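Local coordinates for putative cell invasion protein with MAC/Perforin domain (Bacteroides thetaiotaomicron VPI-5482, PDB 3KK7) that belongs to the membrane-attack complex/perforin (MACPF) family and is probably involved in pore formation or cell invasion, at residues 191-194 with 195-199; 426-429 with 430-433. All coordinates share one frame; numbering follows the deposited sequence.

Both contacts are local and hydrogen-bonded between residues four apart, and along the chain they follow in series without nesting or crossing. Coming from the N terminus, contact 1 lies first: residues 191-199 make up most of helix 190-198 and the residue that leaves it, in the MACPF region, where side chains reach helix 201-208 and strand 499-504 of the C-terminal four-stranded sheet, in the D3 region. Contact 2 comes later, in the D2 domain, where the short connection after helix 420-424 turns into helix 429-443 beside strand 392-401. Contact 1 holds the last turns of helix 190-198; contact 2 holds the first turn of another helix, 429-443. Their centres stand about 42 Å apart.

Contact 1: residues 191-194 with 195-199; sequences LFVD and ALYNS
Phe192 sets ring atom CZ against CD1 of Leu196, 4.1 Å away, one turn on in helix 190-198, and the methyl meets the ring obliquely. This is i to i+4 packing near the C-terminal end of an alpha-helix, where Ser199 is the first residue to leave helical angles. The backbone repeats the spacing: Tyr197 N donates to Val193 O at 3.2 Å. The phenol OH of Tyr197 is bonded to Glu352 and its ring packs edge-to-face on Phe355.

Asp194 and Asn198 are joined twice. Asn198 N reaches Asp194 O at 2.8 Å, and Asn198 ND2 gives a 2.7 Å bond to Asp194 OD1. CG of Asp194 is anti to the backbone N (chi1 -179°), which lays the carboxylate beside the last turn. The carboxylate and amide planes are 62° apart; ND2 meets OD1 from above the carboxylate plane, while OD1 lies nearly in the amide plane. Asn198 OD1 is held by Tyr508. Replacing Asp194 by an alanine would probably leave Asn198 ND2 without this acceptor, its amide still held at OD1 but no longer gripped on the ND2 side. At the helix end, Ser199 OG donates to Ala195 O at 2.8 Å, in the carbonyl plane on a lone pair.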
ATOM      1  N   LEU A 191      10.015 -13.107   2.546  1.00 26.75           N
ATOM      2  CA  LEU A 191       8.858 -13.061   3.444  1.00 26.60           C
ATOM      3  C   LEU A 191       7.789 -12.119   2.879  1.00 26.90           C
ATOM      4  O   LEU A 191       6.601 -12.307   3.101  1.00 27.19           O
ATOM      5  CB  LEU A 191       9.269 -12.685   4.873  1.00 25.99           C
ATOM      6  CG  LEU A 191      10.280 -13.641   5.556  1.00 25.81           C
ATOM      7  CD1 LEU A 191      10.494 -13.204   7.026  1.00 22.02           C
ATOM      8  CD2 LEU A 191       9.856 -15.135   5.464  1.00 22.42           C
ATOM      9  N   PHE A 192       8.200 -11.110   2.127  1.00 27.02           N
ATOM     10  CA  PHE A 192       7.225 -10.317   1.384  1.00 27.22           C
ATOM     11  C   PHE A 192       6.547 -11.144   0.263  1.00 27.29           C
ATOM     12  O   PHE A 192       5.338 -11.024   0.057  1.00 27.29           O
ATOM     13  CB  PHE A 192       7.876  -9.062   0.821  1.00 27.17           C
ATOM     14  CG  PHE A 192       6.985  -8.273  -0.065  1.00 26.52           C
ATOM     15  CD1 PHE A 192       5.988  -7.493   0.470  1.00 28.70           C
ATOM     16  CD2 PHE A 192       7.142  -8.312  -1.446  1.00 26.59           C
ATOM     17  CE1 PHE A 192       5.133  -6.751  -0.380  1.00 28.15           C
ATOM     18  CE2 PHE A 192       6.330  -7.578  -2.278  1.00 26.34           C
ATOM     19  CZ  PHE A 192       5.320  -6.801  -1.754  1.00 27.35           C
ATOM     20  N   VAL A 193       7.321 -11.958  -0.457  1.00 27.21           N
ATOM     21  CA  VAL A 193       6.741 -12.890  -1.424  1.00 27.17           C
ATOM     22  C   VAL A 193       5.774 -13.811  -0.716  1.00 27.55           C
ATOM     23  O   VAL A 193       4.693 -14.051  -1.215  1.00 28.12           O
ATOM     24  CB  VAL A 193       7.783 -13.735  -2.152  1.00 27.11           C
ATOM     25  CG1 VAL A 193       7.094 -14.785  -3.029  1.00 25.66           C
ATOM     26  CG2 VAL A 193       8.705 -12.819  -2.976  1.00 26.57           C
ATOM     27  N   ASP A 194       6.138 -14.286   0.466  1.00 27.89           N
ATOM     28  CA  ASP A 194       5.223 -15.093   1.261  1.00 28.20           C
ATOM     29  C   ASP A 194       3.882 -14.406   1.484  1.00 27.48           C
ATOM     30  O   ASP A 194       2.847 -15.024   1.307  1.00 27.01           O
ATOM     31  CB  ASP A 194       5.823 -15.437   2.624  1.00 28.75           C
ATOM     32  CG  ASP A 194       4.897 -16.312   3.467  1.00 30.21           C
ATOM     33  OD1 ASP A 194       4.826 -17.524   3.200  1.00 33.04           O
ATOM     34  OD2 ASP A 194       4.242 -15.790   4.393  1.00 33.03           O
ATOM     35  N   ALA A 195       3.912 -13.142   1.887  1.00 27.25           N
ATOM     36  CA  ALA A 195       2.689 -12.409   2.235  1.00 27.01           C
ATOM     37  C   ALA A 195       1.867 -12.175   0.989  1.00 27.36           C
ATOM     38  O   ALA A 195       0.640 -12.239   1.021  1.00 28.20           O
ATOM     39  CB  ALA A 195       3.018 -11.121   2.916  1.00 26.46           C
ATOM     40  N   LEU A 196       2.560 -11.991  -0.128  1.00 27.60           N
ATOM     41  CA  LEU A 196       1.924 -11.740  -1.422  1.00 27.71           C
ATOM     42  C   LEU A 196       1.057 -12.907  -1.868  1.00 27.26           C
ATOM     43  O   LEU A 196      -0.041 -12.697  -2.355  1.00 27.27           O
ATOM     44  CB  LEU A 196       2.996 -11.462  -2.483  1.00 27.80           C
ATOM     45  CG  LEU A 196       2.653 -10.585  -3.690  1.00 29.13           C
ATOM     46  CD1 LEU A 196       2.247  -9.155  -3.242  1.00 28.65           C
ATOM     47  CD2 LEU A 196       3.866 -10.550  -4.673  1.00 28.78           C
ATOM     48  N   TYR A 197       1.557 -14.127  -1.708  1.00 26.90           N
ATOM     49  CA  TYR A 197       0.811 -15.307  -2.122  1.00 27.16           C
ATOM     50  C   TYR A 197       0.096 -16.083  -1.022  1.00 27.17           C
ATOM     51  O   TYR A 197      -0.760 -16.889  -1.338  1.00 27.59           O
ATOM     52  CB  TYR A 197       1.706 -16.267  -2.925  1.00 27.33           C
ATOM     53  CG  TYR A 197       1.894 -15.789  -4.336  1.00 26.72           C
ATOM     54  CD1 TYR A 197       0.904 -15.991  -5.283  1.00 25.51           C
ATOM     55  CD2 TYR A 197       3.025 -15.077  -4.708  1.00 26.75           C
ATOM     56  CE1 TYR A 197       1.038 -15.510  -6.563  1.00 26.88           C
ATOM     57  CE2 TYR A 197       3.173 -14.604  -5.993  1.00 26.43           C
ATOM     58  CZ  TYR A 197       2.174 -14.819  -6.919  1.00 27.48           C
ATOM     59  OH  TYR A 197       2.300 -14.359  -8.211  1.00 31.20           O
ATOM     60  N   ASN A 198       0.413 -15.865   0.246  1.00 27.04           N
ATOM     61  CA  ASN A 198      -0.178 -16.695   1.299  1.00 27.46           C
ATOM     62  C   ASN A 198      -1.123 -15.985   2.248  1.00 27.69           C
ATOM     63  O   ASN A 198      -1.650 -16.595   3.163  1.00 28.27           O
ATOM     64  CB  ASN A 198       0.905 -17.428   2.082  1.00 27.33           C
ATOM     65  CG  ASN A 198       1.678 -18.397   1.215  1.00 28.25           C
ATOM     66  OD1 ASN A 198       1.107 -19.089   0.371  1.00 27.93           O
ATOM     67  ND2 ASN A 198       2.980 -18.446   1.411  1.00 30.13           N
ATOM     68  N   SER A 199      -1.353 -14.703   2.010  1.00 27.79           N
ATOM     69  CA  SER A 199      -2.325 -13.943   2.762  1.00 27.23           C
ATOM     70  C   SER A 199      -3.025 -13.029   1.749  1.00 26.75           C
ATOM     71  O   SER A 199      -2.673 -13.025   0.560  1.00 26.40           O
ATOM     72  CB  SER A 199      -1.646 -13.163   3.907  1.00 27.05           C
ATOM     73  OG  SER A 199      -0.818 -12.117   3.436  1.00 27.27           O
TER

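Contact 2: residues 426-429 with 430-433; sequences NSIP and ATFL
Ile428 and Phe432 are joined by the first of two backbone hydrogen bonds, Phe432 N to Ile428 O at 3.1 Å, with an N-H...O angle of 161°. Leu433 N to Pro429 O follows at 3.0 Å and is equally straight at the hydrogen, although the donor is tilted 33° from the carbonyl plane. Both span four residues, the i to i+4 spacing of an alpha-helix.

Apolar packing joins neighbours on the same turn. With CG2 of Ile428 anti to the backbone N and beside the carbonyl carbon, this branch faces the next residues, and CG2 lies 3.9 Å from CB of Ala430. These residues mark the start of helix 429-443 in the D2 domain: Ile428 occupies the N-cap position with extended backbone angles, and Pro429 is the first helical residue. A proline suits that place, because its nitrogen carries no hydrogen and the first turn asks for no bond from it.

Polar side chains link the turn to its surroundings. Thr431 OG1 is hydrogen-bonded to the carbonyl of Ala425, which ties the helix back to the connection that precedes it; beside that bond, OG1 of Thr431 makes a van der Waals approach to CB of Ile428 at 3.7 Å. Asn426 ND2 is bonded to Tyr394 O, and the side chain of Asn426 rests on Asp395 and Ile396 of strand 392-401.

The ring of Phe432 makes a different kind of contact. CG of Phe432, anti to the backbone N (chi1 -172°), carries the ring away from 426-429 to lie on Ile396 of strand 392-401, with CD1 still 4.1 Å from Asn426 O, approached obliquely.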
ATOM      1  N   ASN A 426     -28.098 -15.931 -26.827  1.00 38.76           N
ATOM      2  CA  ASN A 426     -27.521 -16.253 -25.526  1.00 38.51           C
ATOM      3  C   ASN A 426     -28.499 -15.940 -24.374  1.00 38.62           C
ATOM      4  O   ASN A 426     -28.286 -16.383 -23.230  1.00 38.34           O
ATOM      5  CB  ASN A 426     -26.196 -15.508 -25.317  1.00 38.47           C
ATOM      6  CG  ASN A 426     -25.090 -15.966 -26.273  1.00 37.87           C
ATOM      7  OD1 ASN A 426     -24.977 -17.146 -26.576  1.00 36.82           O
ATOM      8  ND2 ASN A 426     -24.256 -15.026 -26.726  1.00 34.95           N
ATOM      9  N   SER A 427     -29.547 -15.168 -24.686  1.00 38.63           N
ATOM     10  CA  SER A 427     -30.639 -14.855 -23.748  1.00 38.87           C
ATOM     11  C   SER A 427     -31.719 -15.908 -23.700  1.00 38.57           C
ATOM     12  O   SER A 427     -32.608 -15.826 -22.858  1.00 38.60           O
ATOM     13  CB  SER A 427     -31.305 -13.530 -24.108  1.00 39.00           C
ATOM     14  OG  SER A 427     -30.417 -12.469 -23.814  1.00 41.53           O
ATOM     15  N   ILE A 428     -31.666 -16.870 -24.622  1.00 38.35           N
ATOM     16  CA  ILE A 428     -32.581 -18.005 -24.614  1.00 38.07           C
ATOM     17  C   ILE A 428     -32.039 -19.058 -23.633  1.00 38.16           C
ATOM     18  O   ILE A 428     -30.899 -19.513 -23.786  1.00 38.03           O
ATOM     19  CB  ILE A 428     -32.744 -18.617 -26.046  1.00 38.11           C
ATOM     20  CG1 ILE A 428     -33.401 -17.592 -26.990  1.00 37.57           C
ATOM     21  CG2 ILE A 428     -33.547 -19.932 -25.986  1.00 36.66           C
ATOM     22  CD1 ILE A 428     -33.089 -17.792 -28.472  1.00 36.64           C
ATOM     23  N   PRO A 429     -32.850 -19.445 -22.619  1.00 38.19           N
ATOM     24  CA  PRO A 429     -32.456 -20.482 -21.644  1.00 38.16           C
ATOM     25  C   PRO A 429     -31.860 -21.766 -22.253  1.00 38.18           C
ATOM     26  O   PRO A 429     -30.997 -22.392 -21.640  1.00 37.93           O
ATOM     27  CB  PRO A 429     -33.778 -20.810 -20.942  1.00 37.99           C
ATOM     28  CG  PRO A 429     -34.591 -19.565 -21.037  1.00 37.62           C
ATOM     29  CD  PRO A 429     -34.179 -18.874 -22.303  1.00 38.05           C
ATOM     30  N   ALA A 430     -32.329 -22.138 -23.446  1.00 38.29           N
ATOM     31  CA  ALA A 430     -31.905 -23.369 -24.133  1.00 38.49           C
ATOM     32  C   ALA A 430     -30.472 -23.294 -24.673  1.00 38.41           C
ATOM     33  O   ALA A 430     -29.703 -24.255 -24.551  1.00 38.28           O
ATOM     34  CB  ALA A 430     -32.903 -23.724 -25.287  1.00 38.38           C
ATOM     35  N   THR A 431     -30.129 -22.167 -25.295  1.00 38.59           N
ATOM     36  CA  THR A 431     -28.766 -21.959 -25.799  1.00 38.60           C
ATOM     37  C   THR A 431     -27.810 -21.745 -24.605  1.00 38.49           C
ATOM     38  O   THR A 431     -26.655 -22.169 -24.650  1.00 38.35           O
ATOM     39  CB  THR A 431     -28.686 -20.772 -26.806  1.00 38.49           C
ATOM     40  OG1 THR A 431     -29.946 -20.616 -27.462  1.00 39.69           O
ATOM     41  CG2 THR A 431     -27.611 -21.005 -27.870  1.00 38.02           C
ATOM     42  N   PHE A 432     -28.296 -21.112 -23.535  1.00 38.45           N
ATOM     43  CA  PHE A 432     -27.471 -20.899 -22.345  1.00 38.68           C
ATOM     44  C   PHE A 432     -27.083 -22.262 -21.747  1.00 39.08           C
ATOM     45  O   PHE A 432     -25.898 -22.495 -21.463  1.00 39.23           O
ATOM     46  CB  PHE A 432     -28.183 -19.997 -21.317  1.00 38.67           C
ATOM     47  CG  PHE A 432     -27.302 -19.581 -20.159  1.00 37.70           C
ATOM     48  CD1 PHE A 432     -26.424 -18.522 -20.282  1.00 37.90           C
ATOM     49  CD2 PHE A 432     -27.353 -20.251 -18.952  1.00 36.86           C
ATOM     50  CE1 PHE A 432     -25.606 -18.143 -19.214  1.00 37.86           C
ATOM     51  CE2 PHE A 432     -26.552 -19.876 -17.891  1.00 36.74           C
ATOM     52  CZ  PHE A 432     -25.675 -18.826 -18.021  1.00 37.28           C
ATOM     53  N   LEU A 433     -28.082 -23.144 -21.597  1.00 39.10           N
ATOM     54  CA  LEU A 433     -27.897 -24.553 -21.179  1.00 39.15           C
ATOM     55  C   LEU A 433     -26.747 -25.192 -21.955  1.00 38.75           C
ATOM     56  O   LEU A 433     -25.760 -25.615 -21.352  1.00 39.24           O
ATOM     57  CB  LEU A 433     -29.206 -25.364 -21.415  1.00 39.28           C
ATOM     58  CG  LEU A 433     -29.474 -26.833 -20.972  1.00 39.83           C
ATOM     59  CD1 LEU A 433     -30.901 -27.254 -21.441  1.00 38.73           C
ATOM     60  CD2 LEU A 433     -28.440 -27.889 -21.451  1.00 39.55           C
TER